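Local coordinates for peptidyl-prolyl cis-trans isomerase (Hirschia baltica, PDB 5EX2), which probably catalyses the cis-trans isomerisation of peptide bonds preceding proline, as cyclophilins do, and so assists protein folding, at residues V68-I79 with D169-F180; A91-R99 with L181-G189. One frame throughout, in Å; residues are numbered along the deposited sequence.

Interaction 1: residues V68-I79 with D169-F180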
loop_
_atom_site.group_PDB
_atom_site.type_symbol
_atom_site.label_atom_id
_atom_site.label_comp_id
_atom_site.label_asym_id
_atom_site.label_seq_id
_atom_site.Cartn_x
_atom_site.Cartn_y
_atom_site.Cartn_z
ATOM N N VAL A 68 -7.715 9.700 13.531
ATOM C CA VAL A 68 -6.824 8.591 13.834
ATOM C C VAL A 68 -7.481 7.731 14.887
ATOM O O VAL A 68 -7.838 8.218 15.968
ATOM C CB VAL A 68 -5.458 9.097 14.331
ATOM C CG1 VAL A 68 -4.532 7.948 14.648
ATOM C CG2 VAL A 68 -4.827 10.012 13.303
ATOM N N ILE A 69 -7.686 6.465 14.548
ATOM C CA ILE A 69 -8.427 5.560 15.395
ATOM C C ILE A 69 -7.534 4.372 15.715
ATOM O O ILE A 69 -7.040 3.688 14.802
ATOM C CB ILE A 69 -9.732 5.121 14.708
ATOM C CG1 ILE A 69 -10.610 6.347 14.431
ATOM C CG2 ILE A 69 -10.462 4.120 15.568
ATOM C CD1 ILE A 69 -11.870 6.045 13.648
ATOM N N SER A 70 -7.303 4.162 17.004
ATOM C CA SER A 70 -6.455 3.081 17.461
ATOM C C SER A 70 -6.984 1.758 16.966
ATOM O O SER A 70 -8.190 1.517 16.989
ATOM C CB SER A 70 -6.362 3.059 18.982
ATOM O OG SER A 70 -5.397 2.105 19.389
ATOM N N GLY A 71 -6.076 0.909 16.509
ATOM C CA GLY A 71 -6.467 -0.397 16.026
ATOM C C GLY A 71 -7.180 -0.374 14.684
ATOM O O GLY A 71 -7.781 -1.372 14.304
ATOM N N PHE A 72 -7.112 0.738 13.969
ATOM C CA PHE A 72 -7.827 0.901 12.711
ATOM C C PHE A 72 -6.939 1.607 11.693
ATOM O O PHE A 72 -6.234 0.948 10.939
ATOM C CB PHE A 72 -9.150 1.643 12.996
ATOM C CG PHE A 72 -10.037 1.843 11.804
ATOM C CD1 PHE A 72 -9.940 1.037 10.677
ATOM C CD2 PHE A 72 -10.987 2.835 11.828
ATOM C CE1 PHE A 72 -10.782 1.243 9.595
ATOM C CE2 PHE A 72 -11.810 3.057 10.761
ATOM C CZ PHE A 72 -11.718 2.255 9.636
ATOM N N MET A 73 -6.939 2.930 11.682
ATOM C CA MET A 73 -6.177 3.646 10.679
ATOM C C MET A 73 -5.931 5.089 11.083
ATOM O O MET A 73 -6.511 5.592 12.043
ATOM C CB MET A 73 -6.904 3.586 9.329
ATOM C CG MET A 73 -8.340 4.109 9.360
ATOM S SD MET A 73 -8.372 5.917 9.211
ATOM C CE MET A 73 -9.538 6.371 10.495
ATOM N N ALA A 74 -5.033 5.712 10.327
ATOM C CA ALA A 74 -4.758 7.133 10.422
ATOM C C ALA A 74 -5.122 7.801 9.109
ATOM O O ALA A 74 -4.567 7.481 8.054
ATOM C CB ALA A 74 -3.297 7.363 10.748
ATOM N N GLN A 75 -6.054 8.745 9.180
ATOM C CA GLN A 75 -6.551 9.438 8.000
ATOM C C GLN A 75 -5.997 10.858 7.922
ATOM O O GLN A 75 -5.998 11.585 8.921
ATOM C CB GLN A 75 -8.080 9.462 8.006
ATOM C CG GLN A 75 -8.686 10.145 6.818
ATOM C CD GLN A 75 -10.192 9.971 6.771
ATOM O OE1 GLN A 75 -10.724 9.007 7.313
ATOM N NE2 GLN A 75 -10.889 10.918 6.165
ATOM N N GLY A 76 -5.514 11.224 6.739
ATOM C CA GLY A 76 -4.970 12.549 6.488
ATOM C C GLY A 76 -5.361 13.035 5.112
ATOM O O GLY A 76 -6.282 12.502 4.487
ATOM N N GLY A 77 -4.665 14.056 4.644
ATOM C CA GLY A 77 -4.827 14.506 3.284
ATOM C C GLY A 77 -6.009 15.406 2.977
ATOM O O GLY A 77 -6.353 15.571 1.809
ATOM N N ASP A 78 -6.596 16.041 3.985
ATOM C CA ASP A 78 -7.690 16.971 3.743
ATOM C C ASP A 78 -7.085 18.317 3.396
ATOM O O ASP A 78 -6.844 19.148 4.272
ATOM C CB ASP A 78 -8.601 17.064 4.962
ATOM C CG ASP A 78 -9.826 17.919 4.716
ATOM O OD1 ASP A 78 -9.998 18.434 3.582
ATOM O OD2 ASP A 78 -10.617 18.075 5.668
ATOM N N ILE A 79 -6.834 18.510 2.111
ATOM C CA ILE A 79 -6.121 19.689 1.644
ATOM C C ILE A 79 -6.888 20.963 1.963
ATOM O O ILE A 79 -6.296 21.947 2.425
ATOM C CB ILE A 79 -5.850 19.583 0.130
ATOM C CG1 ILE A 79 -4.843 18.463 -0.120
ATOM C CG2 ILE A 79 -5.362 20.918 -0.442
ATOM C CD1 ILE A 79 -4.673 18.116 -1.551
ATOM N N ASP A 169 -8.616 13.433 -2.228
ATOM C CA ASP A 169 -7.300 13.718 -1.643
ATOM C C ASP A 169 -7.044 12.961 -0.345
ATOM O O ASP A 169 -5.953 12.475 -0.105
ATOM C CB ASP A 169 -7.128 15.223 -1.406
ATOM C CG ASP A 169 -8.290 15.864 -0.672
ATOM O OD1 ASP A 169 -9.329 15.217 -0.403
ATOM O OD2 ASP A 169 -8.150 17.066 -0.373
ATOM N N GLN A 170 -8.065 12.829 0.490
ATOM C CA GLN A 170 -7.879 12.191 1.782
ATOM C C GLN A 170 -7.579 10.722 1.629
ATOM O O GLN A 170 -8.203 10.032 0.820
ATOM C CB GLN A 170 -9.111 12.379 2.663
ATOM C CG GLN A 170 -9.351 13.824 3.013
ATOM C CD GLN A 170 -10.486 14.015 3.972
ATOM O OE1 GLN A 170 -10.515 13.411 5.041
ATOM N NE2 GLN A 170 -11.430 14.867 3.602
ATOM N N PHE A 171 -6.639 10.246 2.435
ATOM C CA PHE A 171 -6.156 8.875 2.377
ATOM C C PHE A 171 -6.098 8.313 3.782
ATOM O O PHE A 171 -6.147 9.065 4.763
ATOM C CB PHE A 171 -4.763 8.819 1.763
ATOM C CG PHE A 171 -3.771 9.606 2.539
ATOM C CD1 PHE A 171 -3.565 10.942 2.274
ATOM C CD2 PHE A 171 -3.093 9.019 3.592
ATOM C CE1 PHE A 171 -2.679 11.683 3.039
ATOM C CE2 PHE A 171 -2.211 9.747 4.358
ATOM C CZ PHE A 171 -2.006 11.085 4.084
ATOM N N PHE A 172 -6.043 7.006 3.928
ATOM C CA PHE A 172 -5.746 6.495 5.244
ATOM C C PHE A 172 -4.685 5.415 5.201
ATOM O O PHE A 172 -4.560 4.620 4.253
ATOM C CB PHE A 172 -6.999 6.051 5.982
ATOM C CG PHE A 172 -7.859 5.111 5.241
ATOM C CD1 PHE A 172 -8.761 5.573 4.302
ATOM C CD2 PHE A 172 -7.820 3.767 5.530
ATOM C CE1 PHE A 172 -9.593 4.703 3.646
ATOM C CE2 PHE A 172 -8.649 2.893 4.878
ATOM C CZ PHE A 172 -9.537 3.359 3.929
ATOM N N LEU A 173 -3.917 5.442 6.274
ATOM C CA LEU A 173 -2.820 4.514 6.530
ATOM C C LEU A 173 -3.326 3.427 7.454
ATOM O O LEU A 173 -3.750 3.715 8.582
ATOM C CB LEU A 173 -1.643 5.232 7.183
ATOM C CG LEU A 173 -1.150 6.484 6.469
ATOM C CD1 LEU A 173 -0.016 7.110 7.278
ATOM C CD2 LEU A 173 -0.674 6.185 5.051
ATOM N N MET A 174 -3.342 2.185 6.992
ATOM C CA MET A 174 -3.884 1.106 7.805
ATOM C C MET A 174 -2.952 0.724 8.935
ATOM O O MET A 174 -1.814 0.338 8.712
ATOM C CB MET A 174 -4.185 -0.132 6.963
ATOM C CG MET A 174 -5.217 0.067 5.881
ATOM S SD MET A 174 -6.758 0.769 6.479
ATOM C CE MET A 174 -7.130 -0.315 7.837
ATOM N N ARG A 175 -3.436 0.856 10.153
ATOM C CA ARG A 175 -2.666 0.525 11.346
ATOM C C ARG A 175 -2.903 -0.906 11.800
ATOM O O ARG A 175 -2.073 -1.478 12.499
ATOM C CB ARG A 175 -3.001 1.484 12.486
ATOM C CG ARG A 175 -2.507 2.893 12.237
ATOM C CD ARG A 175 -3.139 3.932 13.128
ATOM N NE ARG A 175 -3.012 3.765 14.576
ATOM C CZ ARG A 175 -2.538 4.701 15.409
ATOM N NH1 ARG A 175 -1.971 5.823 14.954
ATOM N NH2 ARG A 175 -2.575 4.485 16.719
ATOM N N ASP A 176 -4.032 -1.489 11.402
ATOM C CA ASP A 176 -4.405 -2.847 11.799
ATOM C C ASP A 176 -5.353 -3.411 10.757
ATOM O O ASP A 176 -6.037 -2.666 10.036
ATOM C CB ASP A 176 -5.051 -2.861 13.186
ATOM C CG ASP A 176 -5.276 -4.269 13.707
ATOM O OD1 ASP A 176 -4.280 -4.953 14.009
ATOM O OD2 ASP A 176 -6.449 -4.696 13.816
ATOM N N GLU A 177 -5.377 -4.732 10.662
ATOM C CA GLU A 177 -6.235 -5.431 9.721
ATOM C C GLU A 177 -7.676 -4.977 9.865
ATOM O O GLU A 177 -8.246 -5.015 10.952
ATOM C CB GLU A 177 -6.134 -6.939 9.940
ATOM C CG GLU A 177 -7.135 -7.764 9.104
ATOM C CD GLU A 177 -7.070 -9.257 9.390
ATOM O OE1 GLU A 177 -6.489 -9.634 10.428
ATOM O OE2 GLU A 177 -7.609 -10.058 8.586
ATOM N N SER A 178 -8.260 -4.571 8.741
ATOM C CA SER A 178 -9.618 -4.027 8.733
ATOM C C SER A 178 -10.415 -4.539 7.541
ATOM O O SER A 178 -10.653 -3.801 6.584
ATOM C CB SER A 178 -9.561 -2.508 8.718
ATOM O OG SER A 178 -8.845 -2.031 9.844
ATOM N N ARG A 179 -10.813 -5.803 7.592
ATOM C CA ARG A 179 -11.333 -6.474 6.406
ATOM C C ARG A 179 -12.725 -6.006 6.041
ATOM O O ARG A 179 -13.178 -6.245 4.920
ATOM C CB ARG A 179 -11.316 -7.993 6.591
ATOM C CG ARG A 179 -9.951 -8.548 6.957
ATOM C CD ARG A 179 -8.865 -8.230 5.915
ATOM N NE ARG A 179 -9.003 -9.076 4.736
ATOM C CZ ARG A 179 -8.599 -10.338 4.677
ATOM N NH1 ARG A 179 -8.016 -10.904 5.727
ATOM N NH2 ARG A 179 -8.769 -11.042 3.564
ATOM N N PHE A 180 -13.391 -5.323 6.972
ATOM C CA PHE A 180 -14.700 -4.730 6.694
ATOM C C PHE A 180 -14.603 -3.598 5.669
ATOM O O PHE A 180 -15.616 -3.187 5.122
ATOM C CB PHE A 180 -15.342 -4.219 7.990
ATOM C CG PHE A 180 -14.412 -3.408 8.834
ATOM C CD1 PHE A 180 -13.608 -4.015 9.788
ATOM C CD2 PHE A 180 -14.325 -2.045 8.662
ATOM C CE1 PHE A 180 -12.738 -3.265 10.555
ATOM C CE2 PHE A 180 -13.465 -1.291 9.424
ATOM C CZ PHE A 180 -12.662 -1.912 10.373
HETATM O O HOH W 1 -9.619 -2.344 12.481
HETATM O O HOH W 2 -9.802 18.724 0.785
#

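Interaction 2: residues A91-R99 with L181-G189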
loop_
_atom_site.group_PDB
_atom_site.type_symbol
_atom_site.label_atom_id
_atom_site.label_comp_id
_atom_site.label_asym_id
_atom_site.label_seq_id
_atom_site.Cartn_x
_atom_site.Cartn_y
_atom_site.Cartn_z
ATOM N N ALA A 91 -12.500 14.554 -8.109
ATOM C CA ALA A 91 -12.625 13.254 -7.484
ATOM C C ALA A 91 -12.239 12.164 -8.468
ATOM O O ALA A 91 -12.158 12.388 -9.682
ATOM C CB ALA A 91 -14.048 13.045 -6.987
ATOM N N VAL A 92 -12.000 10.980 -7.925
ATOM C CA VAL A 92 -11.660 9.820 -8.727
ATOM C C VAL A 92 -12.681 8.722 -8.446
ATOM O O VAL A 92 -13.071 8.515 -7.305
ATOM C CB VAL A 92 -10.210 9.361 -8.422
ATOM C CG1 VAL A 92 -9.979 9.227 -6.923
ATOM C CG2 VAL A 92 -9.872 8.079 -9.156
ATOM N N ASP A 93 -13.121 8.032 -9.494
ATOM C CA ASP A 93 -14.119 6.983 -9.325
ATOM C C ASP A 93 -13.540 5.829 -8.530
ATOM O O ASP A 93 -12.351 5.511 -8.644
ATOM C CB ASP A 93 -14.623 6.463 -10.676
ATOM C CG ASP A 93 -15.610 7.403 -11.344
ATOM O OD1 ASP A 93 -15.983 8.417 -10.725
ATOM O OD2 ASP A 93 -16.018 7.117 -12.491
ATOM N N GLY A 94 -14.394 5.182 -7.747
ATOM C CA GLY A 94 -13.962 4.081 -6.912
ATOM C C GLY A 94 -13.293 2.986 -7.724
ATOM O O GLY A 94 -13.707 2.669 -8.848
ATOM N N GLU A 95 -12.239 2.426 -7.141
ATOM C CA GLU A 95 -11.514 1.293 -7.684
ATOM C C GLU A 95 -11.363 0.307 -6.545
ATOM O O GLU A 95 -10.298 0.220 -5.919
ATOM C CB GLU A 95 -10.142 1.701 -8.237
ATOM C CG GLU A 95 -10.181 2.432 -9.559
ATOM C CD GLU A 95 -8.805 2.889 -10.000
ATOM O OE1 GLU A 95 -8.107 3.540 -9.187
ATOM O OE2 GLU A 95 -8.419 2.607 -11.160
ATOM N N PHE A 96 -12.416 -0.452 -6.271
ATOM C CA PHE A 96 -12.439 -1.288 -5.084
ATOM C C PHE A 96 -11.946 -2.701 -5.364
ATOM O O PHE A 96 -11.538 -3.421 -4.453
ATOM C CB PHE A 96 -13.853 -1.360 -4.510
ATOM C CG PHE A 96 -14.486 -0.012 -4.225
ATOM C CD1 PHE A 96 -13.738 1.094 -3.892
ATOM C CD2 PHE A 96 -15.861 0.126 -4.295
ATOM C CE1 PHE A 96 -14.369 2.307 -3.635
ATOM C CE2 PHE A 96 -16.480 1.337 -4.032
ATOM C CZ PHE A 96 -15.727 2.423 -3.710
ATOM N N VAL A 97 -12.035 -3.094 -6.624
ATOM C CA VAL A 97 -11.550 -4.395 -7.068
ATOM C C VAL A 97 -10.891 -4.197 -8.417
ATOM O O VAL A 97 -11.071 -3.159 -9.056
ATOM C CB VAL A 97 -12.682 -5.442 -7.195
ATOM C CG1 VAL A 97 -13.377 -5.664 -5.869
ATOM C CG2 VAL A 97 -13.696 -5.029 -8.253
ATOM N N PHE A 98 -10.120 -5.183 -8.856
ATOM C CA PHE A 98 -9.589 -5.168 -10.201
ATOM C C PHE A 98 -9.823 -6.527 -10.835
ATOM O O PHE A 98 -10.009 -7.525 -10.144
ATOM C CB PHE A 98 -8.102 -4.772 -10.224
ATOM C CG PHE A 98 -7.162 -5.734 -9.556
ATOM C CD1 PHE A 98 -7.077 -5.810 -8.179
ATOM C CD2 PHE A 98 -6.299 -6.509 -10.317
ATOM C CE1 PHE A 98 -6.177 -6.670 -7.571
ATOM C CE2 PHE A 98 -5.406 -7.368 -9.713
ATOM C CZ PHE A 98 -5.343 -7.450 -8.341
ATOM N N ARG A 99 -9.857 -6.530 -12.163
ATOM C CA ARG A 99 -10.021 -7.741 -12.957
ATOM C C ARG A 99 -8.644 -8.318 -13.212
ATOM O O ARG A 99 -7.855 -7.725 -13.954
ATOM C CB ARG A 99 -10.705 -7.440 -14.282
ATOM C CG ARG A 99 -12.049 -6.752 -14.166
ATOM C CD ARG A 99 -13.055 -7.625 -13.490
ATOM N NE ARG A 99 -13.249 -8.868 -14.225
ATOM C CZ ARG A 99 -13.953 -9.895 -13.767
ATOM N NH1 ARG A 99 -14.520 -9.794 -12.575
ATOM N NH2 ARG A 99 -14.076 -11.012 -14.489
ATOM N N LEU A 181 -13.388 -3.123 5.377
ATOM C CA LEU A 181 -13.195 -2.138 4.310
ATOM C C LEU A 181 -13.072 -2.756 2.936
ATOM O O LEU A 181 -13.212 -2.062 1.921
ATOM C CB LEU A 181 -11.939 -1.320 4.554
ATOM C CG LEU A 181 -11.879 -0.534 5.854
ATOM C CD1 LEU A 181 -10.563 0.220 5.891
ATOM C CD2 LEU A 181 -13.052 0.417 6.002
ATOM N N ASP A 182 -12.784 -4.055 2.899
ATOM C CA ASP A 182 -12.447 -4.708 1.641
ATOM C C ASP A 182 -13.616 -4.657 0.656
ATOM O O ASP A 182 -14.778 -4.851 1.031
ATOM C CB ASP A 182 -12.044 -6.164 1.878
ATOM C CG ASP A 182 -10.777 -6.314 2.698
ATOM O OD1 ASP A 182 -10.139 -5.304 3.039
ATOM O OD2 ASP A 182 -10.416 -7.489 2.963
ATOM N N ARG A 183 -13.269 -4.362 -0.594
ATOM C CA ARG A 183 -14.201 -4.233 -1.708
ATOM C C ARG A 183 -15.101 -3.008 -1.576
ATOM O O ARG A 183 -15.997 -2.819 -2.392
ATOM C CB ARG A 183 -15.041 -5.498 -1.869
ATOM C CG ARG A 183 -14.201 -6.755 -2.024
ATOM C CD ARG A 183 -15.053 -7.996 -2.254
ATOM N NE ARG A 183 -15.757 -7.913 -3.527
ATOM C CZ ARG A 183 -17.052 -7.646 -3.681
ATOM N NH1 ARG A 183 -17.847 -7.432 -2.634
ATOM N NH2 ARG A 183 -17.550 -7.591 -4.906
ATOM N N LYS A 184 -14.791 -2.136 -0.608
ATOM C CA LYS A 184 -15.577 -0.929 -0.383
ATOM C C LYS A 184 -14.743 0.344 -0.418
ATOM O O LYS A 184 -15.306 1.428 -0.478
ATOM C CB LYS A 184 -16.300 -1.020 0.960
ATOM C CG LYS A 184 -17.318 -2.134 1.006
ATOM C CD LYS A 184 -17.875 -2.353 2.401
ATOM C CE LYS A 184 -18.983 -3.395 2.374
ATOM N NZ LYS A 184 -19.491 -3.723 3.734
ATOM N N TYR A 185 -13.423 0.225 -0.362
ATOM C CA TYR A 185 -12.536 1.387 -0.395
ATOM C C TYR A 185 -11.410 1.093 -1.366
ATOM O O TYR A 185 -11.012 -0.061 -1.546
ATOM C CB TYR A 185 -11.960 1.712 0.991
ATOM C CG TYR A 185 -13.023 2.200 1.924
ATOM C CD1 TYR A 185 -13.901 1.313 2.512
ATOM C CD2 TYR A 185 -13.189 3.557 2.180
ATOM C CE1 TYR A 185 -14.915 1.745 3.340
ATOM C CE2 TYR A 185 -14.207 4.009 3.015
ATOM C CZ TYR A 185 -15.063 3.091 3.588
ATOM O OH TYR A 185 -16.077 3.537 4.416
ATOM N N SER A 186 -10.888 2.139 -1.986
ATOM C CA SER A 186 -9.868 1.991 -3.009
ATOM C C SER A 186 -8.471 1.934 -2.413
ATOM O O SER A 186 -7.832 2.951 -2.214
ATOM C CB SER A 186 -9.959 3.145 -4.010
ATOM O OG SER A 186 -11.257 3.272 -4.552
ATOM N N SER A 187 -7.990 0.739 -2.118
ATOM C CA SER A 187 -6.611 0.587 -1.679
ATOM C C SER A 187 -5.679 0.757 -2.876
ATOM O O SER A 187 -5.977 0.313 -3.977
ATOM C CB SER A 187 -6.410 -0.764 -0.996
ATOM O OG SER A 187 -6.939 -1.798 -1.794
ATOM N N TRP A 188 -4.565 1.438 -2.655
ATOM C CA TRP A 188 -3.713 1.844 -3.772
ATOM C C TRP A 188 -2.233 1.789 -3.502
ATOM O O TRP A 188 -1.451 2.009 -4.415
ATOM C CB TRP A 188 -4.058 3.260 -4.216
ATOM C CG TRP A 188 -4.068 4.346 -3.149
ATOM C CD1 TRP A 188 -5.172 4.860 -2.514
ATOM C CD2 TRP A 188 -2.944 5.090 -2.641
ATOM N NE1 TRP A 188 -4.800 5.847 -1.643
ATOM C CE2 TRP A 188 -3.442 6.008 -1.696
ATOM C CE3 TRP A 188 -1.568 5.061 -2.879
ATOM C CZ2 TRP A 188 -2.616 6.902 -1.009
ATOM C CZ3 TRP A 188 -0.748 5.949 -2.175
ATOM C CH2 TRP A 188 -1.279 6.845 -1.258
ATOM N N GLY A 189 -1.838 1.487 -2.277
ATOM C CA GLY A 189 -0.428 1.418 -1.965
ATOM C C GLY A 189 -0.161 0.671 -0.685
ATOM O O GLY A 189 -1.072 0.168 -0.042
HETATM O O HOH W 3 -8.244 -0.953 -4.715
HETATM O O HOH W 4 -11.340 -2.747 -1.823
HETATM O O HOH W 5 -8.483 -3.492 -3.964
#

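Interaction 1: residues V68-I79 with D169-F180
Gln-170 and Asp-78 lie side by side and point the same way. The amide of Gln-170 is stacked on the carboxylate of Asp-78, with planes 9° apart and Gln-170 NE2 3.6 Å from Asp-78 CG. The other branch of this amide is an acceptor: Gln-75 NE2 donates to Gln-170 OE1 over 2.8 Å. That oxygen lies near the plane of the Gln-75 amide, but the donor is tilted from the carbonyl plane of Gln-170. Gln-75 OE1 is bonded to Arg-67, so both branches of its amide are fixed. With a leucine in place of Gln-170, Gln-75 NE2 would probably lose this acceptor and Asp-78 its flat neighbour. Next to them, Ile-79 N donates to Asp-169 OD2 at 3.2 Å, from above the carboxylate plane. A water donates to both Asp-78 OD1 and Asp-169 OD2, which probably eases the closeness of two like charges.

Strands 73-76 and 171-174 are antiparallel neighbours in the cyclophilin barrel. Ala-74 and Leu-173 exchange backbone hydrogen bonds in both directions. Met-73, Gln-75, Phe-172 and Met-174 share one face of the sheet. As in other cyclophilins, Phe-72, Met-73, Gln-75 and Phe-172 probably line the proline-binding pocket. Met-73 crosses Phe-172 at about a right angle. Its CG sits between the backbone N and the carbonyl carbon (chi1 56°), and the bent chain brings Met-73 SD to 3.5 Å from Phe-172 CB. SD also lies obliquely beside the ring, 4.9 Å from its centroid, a Met-aromatic contact. Phe-72 meets Phe-180 obliquely, planes at 48°, with Phe-72 CE1 3.7 Å from Phe-180 CE2. Ser-178 OG reaches the edge of the Phe-72 ring, 3.4 Å from CD1. Val-68 CG1 rests over one face of the Arg-175 guanidinium, whose NH1 is bonded to Leu-201 O.

Interaction 2: residues A91-R99 with L181-G189
Glu-95 N donates to Ser-186 OG over 2.9 Å, and the bond is nearly straight at 171°. It ties the loop directly to Ser-186. Ser-186 OG lies beside its own backbone N, opposite the carbonyl carbon (chi1 -54°). From there it also reaches the edge of the Phe-96 ring, near the ring plane and 3.4 Å from CD1.

Phe-96 is the main side chain of the contact. Its ring lies flat against the backbone of Lys-184 and Tyr-185. Lys-184 O sits over one face, offset toward the rim, and is 3.4 Å from Phe-96 CZ. This oxygen is also bonded to Arg-160. The opposite ring face is backed by Gly-94 C. At the root of the side chain, Phe-96 CB is 3.3 Å from Arg-183 O. Val-97 touches Arg-183 more loosely, with Val-97 CG1 4.0 Å from Arg-183 NE. The guanidinium of Arg-183 makes a salt bridge with Glu-146.

Waters join the two segments. One donates to Glu-95 O and to Ser-187 O, at 2.7 Å each. A second donates to Phe-96 O and to Ser-187 OG, which is also bonded to Met-149 O. A third accepts from Arg-183 N at 2.8 Å and lies close to Phe-96 O.

The arrangement is a loop packed on the turn that leads into strand 187-191 of the barrel. The Glu-95 carboxylate is bonded to Asn-46 N and His-47 ND1 in helix 45-57. Beyond Val-97 the chain enters strand 98-100, which pairs with strand 145-148 of a separate antiparallel sheet.

In the fold
The centres of the two interactions are about 14 Å apart. Their segments alternate along the chain: 68-79, 91-99, 169-180, then 181-189. The last two are continuous, so the chain leaves interaction 1 and enters interaction 2 directly. Strands 171-174 and 187-191 lie on either side of strand 155-158 in the eight-stranded barrel. The contacts also touch. Leu-181 CD1 packs 3.4 Å from Phe-172 CE2 and also meets Phe-72 and Met-174, while Trp-188 packs on Phe-171. As in other cyclophilins, Leu-181, Phe-72 and Phe-172 probably form part of the hydrophobic proline pocket, so the two interactions meet at its wall. Both belong to the cyclophilin domain.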